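Reticulocyte binding protein (Streptococcus agalactiae COH1, PDB 3FAW) is a cell-wall-anchored pullulanase of group B Streptococcus that probably hydrolyses the alpha-1,6-glucosidic linkages of pullulan and related branched alpha-glucans. Local coordinates at residues V719-T723 / V762-Y768; G746-F752 / A808-G814; F55-D59 / L87-L93; E69-K75 / H106-N112. All coordinates share one frame. Residues are numbered along the deposited sequence.

A long multidomain chain can be read as separate modules, each with contacts of its own. Interactions 1 and 2 share the C-terminal beta-structure: their centres are 12 Å apart, and Phe752 packs on Val762, Leu764 and Ile722, so the sheet pairing of one supplies the floor for the packing of the other. Interactions 3 and 4, centres 18 Å apart, belong to a small beta-barrel near the start of the modelled chain and meet where Phe55 packs on Tyr111 and Leu70. The two pairs do not touch: the nearest atoms of interactions 1 and 3 are about 49 Å apart. The parallel TIM barrel, the catalytic fold of the alpha-amylase family, lies between them along the chain.

Interaction 1. Residues V719-T723 / V762-Y768; sequences VSLIT and VLLGEKY
Ile722 is the bump of this contact, wedged between a tyrosine ring and a small aliphatic hollow. Residues 719-723 run extended through Leu721 and then bend at Ile722 (phi/psi -73/-50); residues 762-768 leave a strand at Leu763 and curl into a weakly bonded helical turn, with Tyr768 N donating to Leu764 O at 3.2 Å. The backbones stay apart, Ile722 CA lying 7.0 Å from Leu764 CA, so side chains meet between them. With rotamer m,t, Ile722 sets CG1 3.7 Å from the Tyr768 ring centroid, 7° off the normal, a CH-pi contact, while its CG2 fits against Leu764 CD2 and Leu763 O, both 3.9 Å away. Tyr768 (chi1 m) reaches across so that its OH hydrogen-bonds Ser720 OG at 2.8 Å. A water bridges the backbones, donating to Leu763 O (3.0 Å) and weakly to Ile722 O (3.4 Å). This is sheet-to-sheet packing in a C-terminal beta-domain: strand 720-721 borders 736-742, strand 760-763 pairs with 800-803, and helix 544-551 packs against Leu721.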
loop_
_atom_site.group_PDB
_atom_site.type_symbol
_atom_site.label_atom_id
_atom_site.label_comp_id
_atom_site.label_asym_id
_atom_site.label_seq_id
_atom_site.Cartn_x
_atom_site.Cartn_y
_atom_site.Cartn_z
ATOM N N VAL A 719 -0.348 -5.136 31.479
ATOM C CA VAL A 719 -0.810 -6.319 30.759
ATOM C C VAL A 719 0.039 -7.515 31.186
ATOM O O VAL A 719 1.259 -7.511 31.005
ATOM C CB VAL A 719 -0.729 -6.129 29.232
ATOM C CG1 VAL A 719 -1.286 -7.353 28.513
ATOM C CG2 VAL A 719 -1.486 -4.869 28.811
ATOM N N SER A 720 -0.619 -8.532 31.746
ATOM C CA SER A 720 0.064 -9.680 32.348
ATOM C C SER A 720 -0.446 -11.022 31.814
ATOM O O SER A 720 -1.569 -11.127 31.315
ATOM C CB SER A 720 -0.060 -9.626 33.876
ATOM O OG SER A 720 -1.409 -9.482 34.289
ATOM N N LEU A 721 0.403 -12.041 31.924
ATOM C CA LEU A 721 0.114 -13.371 31.389
ATOM C C LEU A 721 -0.465 -14.275 32.474
ATOM O O LEU A 721 0.227 -14.626 33.432
ATOM C CB LEU A 721 1.393 -13.991 30.817
ATOM C CG LEU A 721 1.273 -15.365 30.154
ATOM C CD1 LEU A 721 0.353 -15.307 28.934
ATOM C CD2 LEU A 721 2.646 -15.881 29.769
ATOM N N ILE A 722 -1.733 -14.648 32.324
ATOM C CA ILE A 722 -2.393 -15.529 33.288
ATOM C C ILE A 722 -1.875 -16.964 33.134
ATOM O O ILE A 722 -1.486 -17.604 34.112
ATOM C CB ILE A 722 -3.927 -15.511 33.124
ATOM C CG1 ILE A 722 -4.481 -14.113 33.415
ATOM C CG2 ILE A 722 -4.569 -16.542 34.052
ATOM C CD1 ILE A 722 -5.950 -13.949 33.071
ATOM N N THR A 723 -1.864 -17.455 31.900
ATOM C CA THR A 723 -1.350 -18.786 31.601
ATOM C C THR A 723 0.172 -18.786 31.451
ATOM O O THR A 723 0.696 -18.912 30.341
ATOM C CB THR A 723 -1.979 -19.349 30.312
ATOM O OG1 THR A 723 -1.721 -18.450 29.227
ATOM C CG2 THR A 723 -3.484 -19.528 30.478
ATOM N N VAL A 762 -8.333 -23.522 33.015
ATOM C CA VAL A 762 -7.346 -22.454 33.194
ATOM C C VAL A 762 -7.257 -22.066 34.671
ATOM O O VAL A 762 -8.231 -21.588 35.254
ATOM C CB VAL A 762 -7.708 -21.208 32.358
ATOM C CG1 VAL A 762 -6.717 -20.080 32.613
ATOM C CG2 VAL A 762 -7.741 -21.554 30.873
ATOM N N LEU A 763 -6.082 -22.267 35.267
ATOM C CA LEU A 763 -5.858 -21.962 36.683
ATOM C C LEU A 763 -5.714 -20.449 36.917
ATOM O O LEU A 763 -4.997 -19.767 36.187
ATOM C CB LEU A 763 -4.611 -22.702 37.180
ATOM C CG LEU A 763 -4.202 -22.565 38.650
ATOM C CD1 LEU A 763 -5.324 -22.978 39.602
ATOM C CD2 LEU A 763 -2.956 -23.396 38.903
ATOM N N LEU A 764 -6.409 -19.937 37.931
ATOM C CA LEU A 764 -6.314 -18.524 38.318
ATOM C C LEU A 764 -5.504 -18.357 39.604
ATOM O O LEU A 764 -4.661 -17.464 39.698
ATOM C CB LEU A 764 -7.711 -17.913 38.488
ATOM C CG LEU A 764 -8.591 -17.920 37.232
ATOM C CD1 LEU A 764 -9.942 -17.253 37.499
ATOM C CD2 LEU A 764 -7.884 -17.246 36.069
ATOM N N GLY A 765 -5.760 -19.217 40.588
ATOM C CA GLY A 765 -5.027 -19.179 41.854
ATOM C C GLY A 765 -5.305 -17.902 42.627
ATOM O O GLY A 765 -6.222 -17.153 42.289
ATOM N N GLU A 766 -4.503 -17.644 43.657
ATOM C CA GLU A 766 -4.690 -16.452 44.487
ATOM C C GLU A 766 -4.438 -15.149 43.724
ATOM O O GLU A 766 -5.002 -14.110 44.075
ATOM C CB GLU A 766 -3.799 -16.507 45.739
ATOM C CG GLU A 766 -4.308 -17.457 46.816
ATOM C CD GLU A 766 -5.597 -16.969 47.456
ATOM O OE1 GLU A 766 -5.574 -15.894 48.095
ATOM O OE2 GLU A 766 -6.631 -17.658 47.315
ATOM N N LYS A 767 -3.603 -15.206 42.689
ATOM C CA LYS A 767 -3.256 -14.014 41.912
ATOM C C LYS A 767 -4.415 -13.476 41.067
ATOM O O LYS A 767 -4.605 -12.258 40.987
ATOM C CB LYS A 767 -2.042 -14.282 41.014
ATOM C CG LYS A 767 -1.565 -13.044 40.259
ATOM C CD LYS A 767 -0.148 -13.208 39.730
ATOM C CE LYS A 767 0.260 -12.024 38.858
ATOM N NZ LYS A 767 0.041 -10.710 39.522
ATOM N N TYR A 768 -5.180 -14.372 40.441
ATOM C CA TYR A 768 -6.266 -13.970 39.530
ATOM C C TYR A 768 -7.671 -14.399 39.985
ATOM O O TYR A 768 -8.618 -14.351 39.194
ATOM C CB TYR A 768 -5.976 -14.492 38.114
ATOM C CG TYR A 768 -4.787 -13.816 37.463
ATOM C CD1 TYR A 768 -4.873 -12.499 37.014
ATOM C CD2 TYR A 768 -3.576 -14.487 37.298
ATOM C CE1 TYR A 768 -3.784 -11.866 36.417
ATOM C CE2 TYR A 768 -2.479 -13.861 36.703
ATOM C CZ TYR A 768 -2.591 -12.551 36.268
ATOM O OH TYR A 768 -1.516 -11.924 35.682
HETATM O O HOH W 1 -3.094 -20.602 34.024
#

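Interaction 2. Residues G746-F752 / A808-G814; sequences GDIYAVF and AIVIKVG
Neighbouring antiparallel strands of the five-stranded sheet in the C-terminal beta-domain, 748-752 and 808-813, illustrate how one pairing serves two different faces. Their axes approach to 4.7 Å at 169°, with Ile748 opposite Val813, Ala750 opposite Ile811 and Phe752 opposite Ile809 as hydrogen-bonded pairs. Each gives two bonds; Phe752 N to Ile809 O is the shortest at 2.7 Å. The longest, Ile748 N to Val813 O, is 3.1 Å. Phe752, which loses the largest area to the contact, adopts chi1 m and lies diagonally across the pairing, its CE2 4.0 Å from Ile811 CD1. Ile811 (m,t), Ile748, Ala750 and Val813 share that face, and strand 800-803 packs against Phe752, Ile809 and Ile811. On the other face lie Tyr749, Val751, Val810 and Lys812. Fully extended, Lys812 runs along the ring of its non-hydrogen-bonded partner Tyr749 (chi1 m) and approaches Asp747 without a salt bridge, Lys812 NZ to Asp747 OD2 being 4.1 Å. Lys812 CG sits 4.1 Å from the Tyr749 ring centroid, 27° off the normal.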
loop_
_atom_site.group_PDB
_atom_site.type_symbol
_atom_site.label_atom_id
_atom_site.label_comp_id
_atom_site.label_asym_id
_atom_site.label_seq_id
_atom_site.Cartn_x
_atom_site.Cartn_y
_atom_site.Cartn_z
ATOM N N GLY A 746 -9.251 1.608 35.760
ATOM C CA GLY A 746 -8.906 0.404 36.524
ATOM C C GLY A 746 -10.139 -0.372 37.034
ATOM O O GLY A 746 -10.037 -1.082 38.041
ATOM N N ASP A 747 -11.242 -0.398 36.275
ATOM C CA ASP A 747 -11.602 -1.552 35.358
ATOM C C ASP A 747 -10.571 -2.554 34.825
ATOM O O ASP A 747 -9.600 -2.189 34.163
ATOM C CB ASP A 747 -12.526 -1.076 34.226
ATOM C CG ASP A 747 -13.778 -0.382 34.746
ATOM O OD1 ASP A 747 -13.898 -0.196 35.978
ATOM O OD2 ASP A 747 -14.636 -0.015 33.917
ATOM N N ILE A 748 -10.847 -3.833 35.107
ATOM C CA ILE A 748 -10.003 -4.963 34.703
ATOM C C ILE A 748 -10.698 -5.823 33.638
ATOM O O ILE A 748 -11.878 -6.144 33.772
ATOM C CB ILE A 748 -9.659 -5.868 35.924
ATOM C CG1 ILE A 748 -8.785 -5.109 36.931
ATOM C CG2 ILE A 748 -8.947 -7.147 35.479
ATOM C CD1 ILE A 748 -8.710 -5.774 38.305
ATOM N N TYR A 749 -9.953 -6.200 32.596
ATOM C CA TYR A 749 -10.453 -7.084 31.534
ATOM C C TYR A 749 -9.531 -8.291 31.351
ATOM O O TYR A 749 -8.323 -8.127 31.185
ATOM C CB TYR A 749 -10.557 -6.326 30.204
ATOM C CG TYR A 749 -11.606 -5.235 30.190
ATOM C CD1 TYR A 749 -12.867 -5.460 29.649
ATOM C CD2 TYR A 749 -11.333 -3.976 30.716
ATOM C CE1 TYR A 749 -13.837 -4.456 29.638
ATOM C CE2 TYR A 749 -12.295 -2.968 30.711
ATOM C CZ TYR A 749 -13.543 -3.213 30.170
ATOM O OH TYR A 749 -14.495 -2.216 30.163
ATOM N N ALA A 750 -10.102 -9.497 31.376
ATOM C CA ALA A 750 -9.332 -10.732 31.169
ATOM C C ALA A 750 -9.836 -11.487 29.944
ATOM O O ALA A 750 -11.031 -11.761 29.836
ATOM C CB ALA A 750 -9.413 -11.623 32.400
ATOM N N VAL A 751 -8.917 -11.824 29.039
ATOM C CA VAL A 751 -9.236 -12.533 27.795
ATOM C C VAL A 751 -8.703 -13.967 27.842
ATOM O O VAL A 751 -7.521 -14.183 28.110
ATOM C CB VAL A 751 -8.605 -11.831 26.565
ATOM C CG1 VAL A 751 -9.078 -12.494 25.265
ATOM C CG2 VAL A 751 -8.931 -10.340 26.562
ATOM N N PHE A 752 -9.582 -14.932 27.574
ATOM C CA PHE A 752 -9.229 -16.352 27.542
ATOM C C PHE A 752 -9.498 -16.917 26.152
ATOM O O PHE A 752 -10.602 -16.765 25.633
ATOM C CB PHE A 752 -10.065 -17.135 28.557
ATOM C CG PHE A 752 -9.930 -16.647 29.976
ATOM C CD1 PHE A 752 -9.036 -17.249 30.850
ATOM C CD2 PHE A 752 -10.714 -15.600 30.443
ATOM C CE1 PHE A 752 -8.915 -16.808 32.157
ATOM C CE2 PHE A 752 -10.598 -15.154 31.745
ATOM C CZ PHE A 752 -9.698 -15.760 32.604
ATOM N N ALA A 808 -13.667 -18.539 23.012
ATOM C CA ALA A 808 -13.055 -17.345 23.596
ATOM C C ALA A 808 -13.965 -16.788 24.687
ATOM O O ALA A 808 -15.165 -16.637 24.472
ATOM C CB ALA A 808 -12.805 -16.290 22.518
ATOM N N ILE A 809 -13.391 -16.494 25.852
ATOM C CA ILE A 809 -14.133 -15.883 26.955
ATOM C C ILE A 809 -13.462 -14.585 27.412
ATOM O O ILE A 809 -12.256 -14.557 27.643
ATOM C CB ILE A 809 -14.247 -16.830 28.178
ATOM C CG1 ILE A 809 -14.766 -18.216 27.770
ATOM C CG2 ILE A 809 -15.178 -16.231 29.223
ATOM C CD1 ILE A 809 -16.191 -18.222 27.275
ATOM N N VAL A 810 -14.243 -13.516 27.540
ATOM C CA VAL A 810 -13.738 -12.271 28.125
ATOM C C VAL A 810 -14.558 -11.915 29.362
ATOM O O VAL A 810 -15.791 -11.860 29.304
ATOM C CB VAL A 810 -13.752 -11.083 27.135
ATOM C CG1 VAL A 810 -13.247 -9.815 27.821
ATOM C CG2 VAL A 810 -12.901 -11.391 25.910
ATOM N N ILE A 811 -13.859 -11.689 30.474
ATOM C CA ILE A 811 -14.483 -11.283 31.733
ATOM C C ILE A 811 -14.077 -9.849 32.081
ATOM O O ILE A 811 -12.933 -9.454 31.866
ATOM C CB ILE A 811 -14.082 -12.217 32.901
ATOM C CG1 ILE A 811 -14.384 -13.678 32.554
ATOM C CG2 ILE A 811 -14.826 -11.831 34.169
ATOM C CD1 ILE A 811 -14.043 -14.666 33.665
ATOM N N LYS A 812 -15.029 -9.083 32.613
ATOM C CA LYS A 812 -14.781 -7.728 33.105
ATOM C C LYS A 812 -15.074 -7.650 34.604
ATOM O O LYS A 812 -16.125 -8.111 35.063
ATOM C CB LYS A 812 -15.674 -6.722 32.370
ATOM C CG LYS A 812 -15.528 -5.272 32.833
ATOM C CD LYS A 812 -16.732 -4.439 32.434
ATOM C CE LYS A 812 -16.620 -3.013 32.948
ATOM N NZ LYS A 812 -17.832 -2.209 32.622
ATOM N N VAL A 813 -14.147 -7.055 35.353
ATOM C CA VAL A 813 -14.365 -6.730 36.764
ATOM C C VAL A 813 -14.382 -5.211 36.927
ATOM O O VAL A 813 -13.344 -4.556 36.801
ATOM C CB VAL A 813 -13.280 -7.344 37.666
ATOM C CG1 VAL A 813 -13.512 -6.959 39.130
ATOM C CG2 VAL A 813 -13.255 -8.862 37.507
ATOM N N GLY A 814 -15.565 -4.660 37.188
ATOM C CA GLY A 814 -15.725 -3.224 37.422
ATOM C C GLY A 814 -15.275 -2.820 38.815
ATOM O O GLY A 814 -14.290 -2.094 38.976
HETATM O O HOH W 2 -11.673 -3.430 38.725
#

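Interaction 3. Residues F55-D59 / L87-L93; sequences FTTLD and LDTSKSL
A serine with left-handed backbone angles, Ser92 at phi/psi 52/40, supplies the carbonyl on which this contact turns. Its O accepts from Phe55 N at 2.8 Å and lies near the edge of the Phe55 ring (chi1 m). Ser92 and Leu93 both face Asp88, a G1 beta bulge closed by Asp88 N to Leu93 O (2.9 Å) and Leu93 N to Asp88 O (3.1 Å); within the turn, Asp88 OD1 accepts from Lys91 N at 3.3 Å, an Asx motif. The hairpin so formed joins strands 79-88 and 93-98 of the seven-stranded barrel, and strand 50-55 lies next to 93-98. As the chain leaves strand 50-55, Thr57 CA comes 4.9 Å from Ser92 CA, and Leu58 (m,t) points into the hairpin end. Its CD1 lies 3.3 Å from Leu93 O, 3.5 Å from Asp88 O and 4.4 Å from Leu87 CB, while Leu58 CB meets Thr89 CG2 at 4.3 Å. Within 55-59, Thr57 OG1 donates to Asp59 OD1 at 2.7 Å; the Phe55 ring stacks edge-to-face with Tyr111.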
loop_
_atom_site.group_PDB
_atom_site.type_symbol
_atom_site.label_atom_id
_atom_site.label_comp_id
_atom_site.label_asym_id
_atom_site.label_seq_id
_atom_site.Cartn_x
_atom_site.Cartn_y
_atom_site.Cartn_z
ATOM N N PHE A 55 37.564 2.610 -15.939
ATOM C CA PHE A 55 38.450 1.854 -16.821
ATOM C C PHE A 55 38.270 0.354 -16.602
ATOM O O PHE A 55 37.720 -0.074 -15.585
ATOM C CB PHE A 55 39.913 2.242 -16.561
ATOM C CG PHE A 55 40.302 3.578 -17.137
ATOM C CD1 PHE A 55 41.130 3.654 -18.251
ATOM C CD2 PHE A 55 39.837 4.760 -16.569
ATOM C CE1 PHE A 55 41.490 4.889 -18.788
ATOM C CE2 PHE A 55 40.190 5.995 -17.100
ATOM C CZ PHE A 55 41.018 6.061 -18.211
ATOM N N THR A 56 38.726 -0.438 -17.570
ATOM C CA THR A 56 38.815 -1.891 -17.405
ATOM C C THR A 56 39.723 -2.210 -16.213
ATOM O O THR A 56 39.381 -3.032 -15.361
ATOM C CB THR A 56 39.384 -2.573 -18.669
ATOM O OG1 THR A 56 40.595 -1.916 -19.066
ATOM C CG2 THR A 56 38.377 -2.520 -19.816
ATOM N N THR A 57 40.877 -1.547 -16.169
ATOM C CA THR A 57 41.814 -1.666 -15.050
ATOM C C THR A 57 42.823 -0.514 -15.050
ATOM O O THR A 57 43.096 0.078 -16.100
ATOM C CB THR A 57 42.582 -3.009 -15.089
ATOM O OG1 THR A 57 43.589 -3.020 -14.069
ATOM C CG2 THR A 57 43.236 -3.226 -16.452
ATOM N N LEU A 58 43.364 -0.201 -13.871
ATOM C CA LEU A 58 44.436 0.797 -13.733
ATOM C C LEU A 58 45.779 0.186 -13.293
ATOM O O LEU A 58 46.733 0.921 -13.032
ATOM C CB LEU A 58 44.014 1.905 -12.758
ATOM C CG LEU A 58 42.844 2.784 -13.206
ATOM C CD1 LEU A 58 42.410 3.717 -12.085
ATOM C CD2 LEU A 58 43.199 3.581 -14.453
ATOM N N ASP A 59 45.855 -1.145 -13.222
ATOM C CA ASP A 59 47.115 -1.837 -12.918
ATOM C C ASP A 59 47.728 -2.431 -14.182
ATOM O O ASP A 59 48.053 -1.708 -15.124
ATOM C CB ASP A 59 46.926 -2.921 -11.839
ATOM C CG ASP A 59 45.904 -3.987 -12.225
ATOM O OD1 ASP A 59 45.859 -4.394 -13.405
ATOM O OD2 ASP A 59 45.147 -4.425 -11.334
ATOM N N LEU A 87 44.201 8.381 -9.066
ATOM C CA LEU A 87 43.955 6.988 -9.444
ATOM C C LEU A 87 43.349 6.202 -8.283
ATOM O O LEU A 87 43.925 6.145 -7.196
ATOM C CB LEU A 87 45.257 6.305 -9.895
ATOM C CG LEU A 87 45.755 6.576 -11.317
ATOM C CD1 LEU A 87 46.056 8.054 -11.533
ATOM C CD2 LEU A 87 46.989 5.731 -11.618
ATOM N N ASP A 88 42.182 5.610 -8.520
ATOM C CA ASP A 88 41.612 4.615 -7.607
ATOM C C ASP A 88 41.770 3.234 -8.253
ATOM O O ASP A 88 40.938 2.820 -9.066
ATOM C CB ASP A 88 40.141 4.928 -7.312
ATOM C CG ASP A 88 39.570 4.081 -6.182
ATOM O OD1 ASP A 88 40.121 2.995 -5.888
ATOM O OD2 ASP A 88 38.556 4.502 -5.589
ATOM N N THR A 89 42.850 2.538 -7.900
ATOM C CA THR A 89 43.176 1.243 -8.511
ATOM C C THR A 89 42.223 0.123 -8.084
ATOM O O THR A 89 42.034 -0.846 -8.822
ATOM C CB THR A 89 44.634 0.810 -8.219
ATOM O OG1 THR A 89 44.837 0.680 -6.806
ATOM C CG2 THR A 89 45.620 1.824 -8.784
ATOM N N SER A 90 41.629 0.261 -6.900
ATOM C CA SER A 90 40.651 -0.706 -6.403
ATOM C C SER A 90 39.392 -0.727 -7.265
ATOM O O SER A 90 38.923 -1.791 -7.664
ATOM C CB SER A 90 40.265 -0.387 -4.956
ATOM O OG SER A 90 39.323 -1.328 -4.462
ATOM N N LYS A 91 38.852 0.457 -7.538
ATOM C CA LYS A 91 37.629 0.595 -8.328
ATOM C C LYS A 91 37.920 0.758 -9.820
ATOM O O LYS A 91 36.995 0.830 -10.629
ATOM C CB LYS A 91 36.817 1.789 -7.829
ATOM C CG LYS A 91 36.302 1.646 -6.408
ATOM C CD LYS A 91 35.451 2.848 -6.023
ATOM C CE LYS A 91 34.830 2.692 -4.648
ATOM N NZ LYS A 91 34.030 3.896 -4.278
ATOM N N SER A 92 39.205 0.815 -10.173
ATOM C CA SER A 92 39.646 1.044 -11.549
ATOM C C SER A 92 38.983 2.283 -12.146
ATOM O O SER A 92 38.580 2.291 -13.310
ATOM C CB SER A 92 39.403 -0.197 -12.413
ATOM O OG SER A 92 40.218 -1.268 -11.973
ATOM N N LEU A 93 38.868 3.329 -11.329
ATOM C CA LEU A 93 38.344 4.607 -11.788
ATOM C C LEU A 93 39.371 5.713 -11.596
ATOM O O LEU A 93 40.160 5.698 -10.646
ATOM C CB LEU A 93 37.011 4.948 -11.102
ATOM C CG LEU A 93 36.952 5.158 -9.590
ATOM C CD1 LEU A 93 37.489 6.519 -9.213
ATOM C CD2 LEU A 93 35.516 5.015 -9.098
#

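Interaction 4. Residues E69-K75 / H106-N112; sequences ELKVTDK and HFNISYN
This is an antiparallel pairing of two neighbouring strands, 71-73 and 108-111, in the wall of the small seven-stranded barrel near the start of the modelled chain. The strands run at 156° with axes 4.9 Å apart. Lys71 and Ser110 form one hydrogen-bonded pair (Lys71 N to Ser110 O 3.2 Å, Ser110 N to Lys71 O 3.0 Å), Thr73 and Asn108 the next (Thr73 N to Asn108 O 3.0 Å, Asn108 N to Thr73 O 2.8 Å), with Val72 facing Ile109 between them. Ser110, at chi1 p, turns its OG onto Lys71 O as well, at 3.2 Å. Val72 (t) and Ile109 (m,m) point to the opposite face, where Val72 CG2 touches Ile109 CD1 at 3.7 Å and Leu70 CD1 touches Ile109 CG2 at 3.9 Å; Ile82 of adjacent strand 79-88 and Leu94 and Ile96 of strand 93-98 continue this apolar core. At one end Glu69 (t,p) lays CG 3.8 Å from the centroid of the Tyr111 ring, over its face, and accepts Asn112 N at OE2 (3.1 Å). At the other, the Phe107 ring reaches Asp74 CA with CD1 at 3.8 Å, while Asp74 OD1 binds the backbone N of Asn76 and Asn78. The alternation implies a two-faced wall: lysine, threonine, asparagine and serine line the more solvent-accessible side, and valine and isoleucine the apolar interior.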
loop_
_atom_site.group_PDB
_atom_site.type_symbol
_atom_site.label_atom_id
_atom_site.label_comp_id
_atom_site.label_asym_id
_atom_site.label_seq_id
_atom_site.Cartn_x
_atom_site.Cartn_y
_atom_site.Cartn_z
ATOM N N GLU A 69 48.307 10.255 -22.087
ATOM C CA GLU A 69 47.327 9.835 -23.091
ATOM C C GLU A 69 45.932 10.442 -22.912
ATOM O O GLU A 69 45.209 10.639 -23.894
ATOM C CB GLU A 69 47.243 8.310 -23.092
ATOM C CG GLU A 69 46.325 7.717 -24.146
ATOM C CD GLU A 69 46.750 8.037 -25.565
ATOM O OE1 GLU A 69 47.969 8.165 -25.816
ATOM O OE2 GLU A 69 45.858 8.153 -26.432
ATOM N N LEU A 70 45.560 10.735 -21.668
ATOM C CA LEU A 70 44.213 11.212 -21.349
ATOM C C LEU A 70 43.985 12.648 -21.826
ATOM O O LEU A 70 44.785 13.540 -21.536
ATOM C CB LEU A 70 43.977 11.127 -19.839
ATOM C CG LEU A 70 42.535 11.264 -19.349
ATOM C CD1 LEU A 70 41.726 10.012 -19.683
ATOM C CD2 LEU A 70 42.515 11.534 -17.852
ATOM N N LYS A 71 42.892 12.862 -22.557
ATOM C CA LYS A 71 42.500 14.200 -23.006
ATOM C C LYS A 71 40.996 14.421 -22.849
ATOM O O LYS A 71 40.198 13.502 -23.043
ATOM C CB LYS A 71 42.919 14.427 -24.460
ATOM C CG LYS A 71 44.423 14.565 -24.643
ATOM C CD LYS A 71 44.796 14.849 -26.089
ATOM C CE LYS A 71 46.310 14.841 -26.275
ATOM N NZ LYS A 71 46.699 14.970 -27.712
ATOM N N VAL A 72 40.630 15.649 -22.490
ATOM C CA VAL A 72 39.240 16.043 -22.288
ATOM C C VAL A 72 38.895 17.205 -23.214
ATOM O O VAL A 72 39.662 18.164 -23.319
ATOM C CB VAL A 72 38.995 16.497 -20.838
ATOM C CG1 VAL A 72 37.543 16.914 -20.642
ATOM C CG2 VAL A 72 39.379 15.396 -19.859
ATOM N N THR A 73 37.748 17.117 -23.885
ATOM C CA THR A 73 37.265 18.216 -24.722
ATOM C C THR A 73 35.802 18.529 -24.419
ATOM O O THR A 73 35.086 17.712 -23.836
ATOM C CB THR A 73 37.443 17.919 -26.232
ATOM O OG1 THR A 73 36.683 16.761 -26.595
ATOM C CG2 THR A 73 38.918 17.687 -26.571
ATOM N N ASP A 74 35.375 19.725 -24.808
ATOM C CA ASP A 74 34.012 20.191 -24.556
ATOM C C ASP A 74 33.075 19.829 -25.713
ATOM O O ASP A 74 33.473 19.124 -26.644
ATOM C CB ASP A 74 34.005 21.706 -24.265
ATOM C CG ASP A 74 34.335 22.562 -25.486
ATOM O OD1 ASP A 74 34.449 22.031 -26.614
ATOM O OD2 ASP A 74 34.481 23.788 -25.307
ATOM N N LYS A 75 31.835 20.315 -25.649
ATOM C CA LYS A 75 30.807 20.006 -26.654
ATOM C C LYS A 75 31.175 20.420 -28.089
ATOM O O LYS A 75 30.658 19.849 -29.052
ATOM C CB LYS A 75 29.465 20.642 -26.261
ATOM C CG LYS A 75 29.432 22.167 -26.319
ATOM C CD LYS A 75 28.084 22.711 -25.867
ATOM C CE LYS A 75 27.992 24.214 -26.072
ATOM N NZ LYS A 75 26.720 24.771 -25.529
ATOM N N HIS A 106 28.015 18.347 -22.771
ATOM C CA HIS A 106 28.778 17.331 -22.046
ATOM C C HIS A 106 30.199 17.227 -22.579
ATOM O O HIS A 106 30.478 17.626 -23.710
ATOM C CB HIS A 106 28.103 15.965 -22.183
ATOM C CG HIS A 106 26.727 15.909 -21.598
ATOM N ND1 HIS A 106 25.596 15.742 -22.368
ATOM C CD2 HIS A 106 26.300 15.999 -20.317
ATOM C CE1 HIS A 106 24.532 15.729 -21.585
ATOM N NE2 HIS A 106 24.932 15.880 -20.335
ATOM N N PHE A 107 31.086 16.673 -21.762
ATOM C CA PHE A 107 32.495 16.566 -22.119
ATOM C C PHE A 107 32.838 15.212 -22.742
ATOM O O PHE A 107 32.220 14.194 -22.431
ATOM C CB PHE A 107 33.358 16.880 -20.894
ATOM C CG PHE A 107 33.144 18.274 -20.372
ATOM C CD1 PHE A 107 33.879 19.337 -20.875
ATOM C CD2 PHE A 107 32.165 18.532 -19.424
ATOM C CE1 PHE A 107 33.665 20.625 -20.421
ATOM C CE2 PHE A 107 31.947 19.821 -18.969
ATOM C CZ PHE A 107 32.698 20.867 -19.468
ATOM N N ASN A 108 33.795 15.228 -23.665
ATOM C CA ASN A 108 34.318 14.005 -24.266
ATOM C C ASN A 108 35.635 13.624 -23.602
ATOM O O ASN A 108 36.593 14.399 -23.614
ATOM C CB ASN A 108 34.534 14.182 -25.770
ATOM C CG ASN A 108 34.887 12.875 -26.466
ATOM O OD1 ASN A 108 34.025 12.019 -26.675
ATOM N ND2 ASN A 108 36.158 12.716 -26.828
ATOM N N ILE A 109 35.674 12.432 -23.015
ATOM C CA ILE A 109 36.898 11.894 -22.432
ATOM C C ILE A 109 37.470 10.884 -23.420
ATOM O O ILE A 109 36.737 10.041 -23.936
ATOM C CB ILE A 109 36.639 11.208 -21.071
ATOM C CG1 ILE A 109 35.711 12.062 -20.190
ATOM C CG2 ILE A 109 37.952 10.943 -20.352
ATOM C CD1 ILE A 109 36.175 13.494 -19.998
ATOM N N SER A 110 38.770 10.977 -23.695
ATOM C CA SER A 110 39.408 10.089 -24.670
ATOM C C SER A 110 40.714 9.489 -24.162
ATOM O O SER A 110 41.466 10.124 -23.423
ATOM C CB SER A 110 39.646 10.814 -25.999
ATOM O OG SER A 110 40.529 11.909 -25.846
ATOM N N TYR A 111 40.962 8.255 -24.585
ATOM C CA TYR A 111 42.126 7.489 -24.168
ATOM C C TYR A 111 42.327 6.337 -25.151
ATOM O O TYR A 111 41.472 5.456 -25.253
ATOM C CB TYR A 111 41.906 6.931 -22.757
ATOM C CG TYR A 111 43.162 6.413 -22.101
ATOM C CD1 TYR A 111 43.948 7.248 -21.324
ATOM C CD2 TYR A 111 43.568 5.091 -22.260
ATOM C CE1 TYR A 111 45.101 6.790 -20.722
ATOM C CE2 TYR A 111 44.730 4.620 -21.658
ATOM C CZ TYR A 111 45.493 5.477 -20.888
ATOM O OH TYR A 111 46.646 5.026 -20.286
ATOM N N ASN A 112 43.437 6.355 -25.887
ATOM C CA ASN A 112 43.811 5.235 -26.767
ATOM C C ASN A 112 42.749 4.794 -27.787
ATOM O O ASN A 112 42.604 3.597 -28.048
ATOM C CB ASN A 112 44.189 4.011 -25.918
ATOM C CG ASN A 112 45.614 4.053 -25.427
ATOM O OD1 ASN A 112 45.923 4.725 -24.450
ATOM N ND2 ASN A 112 46.493 3.304 -26.092
#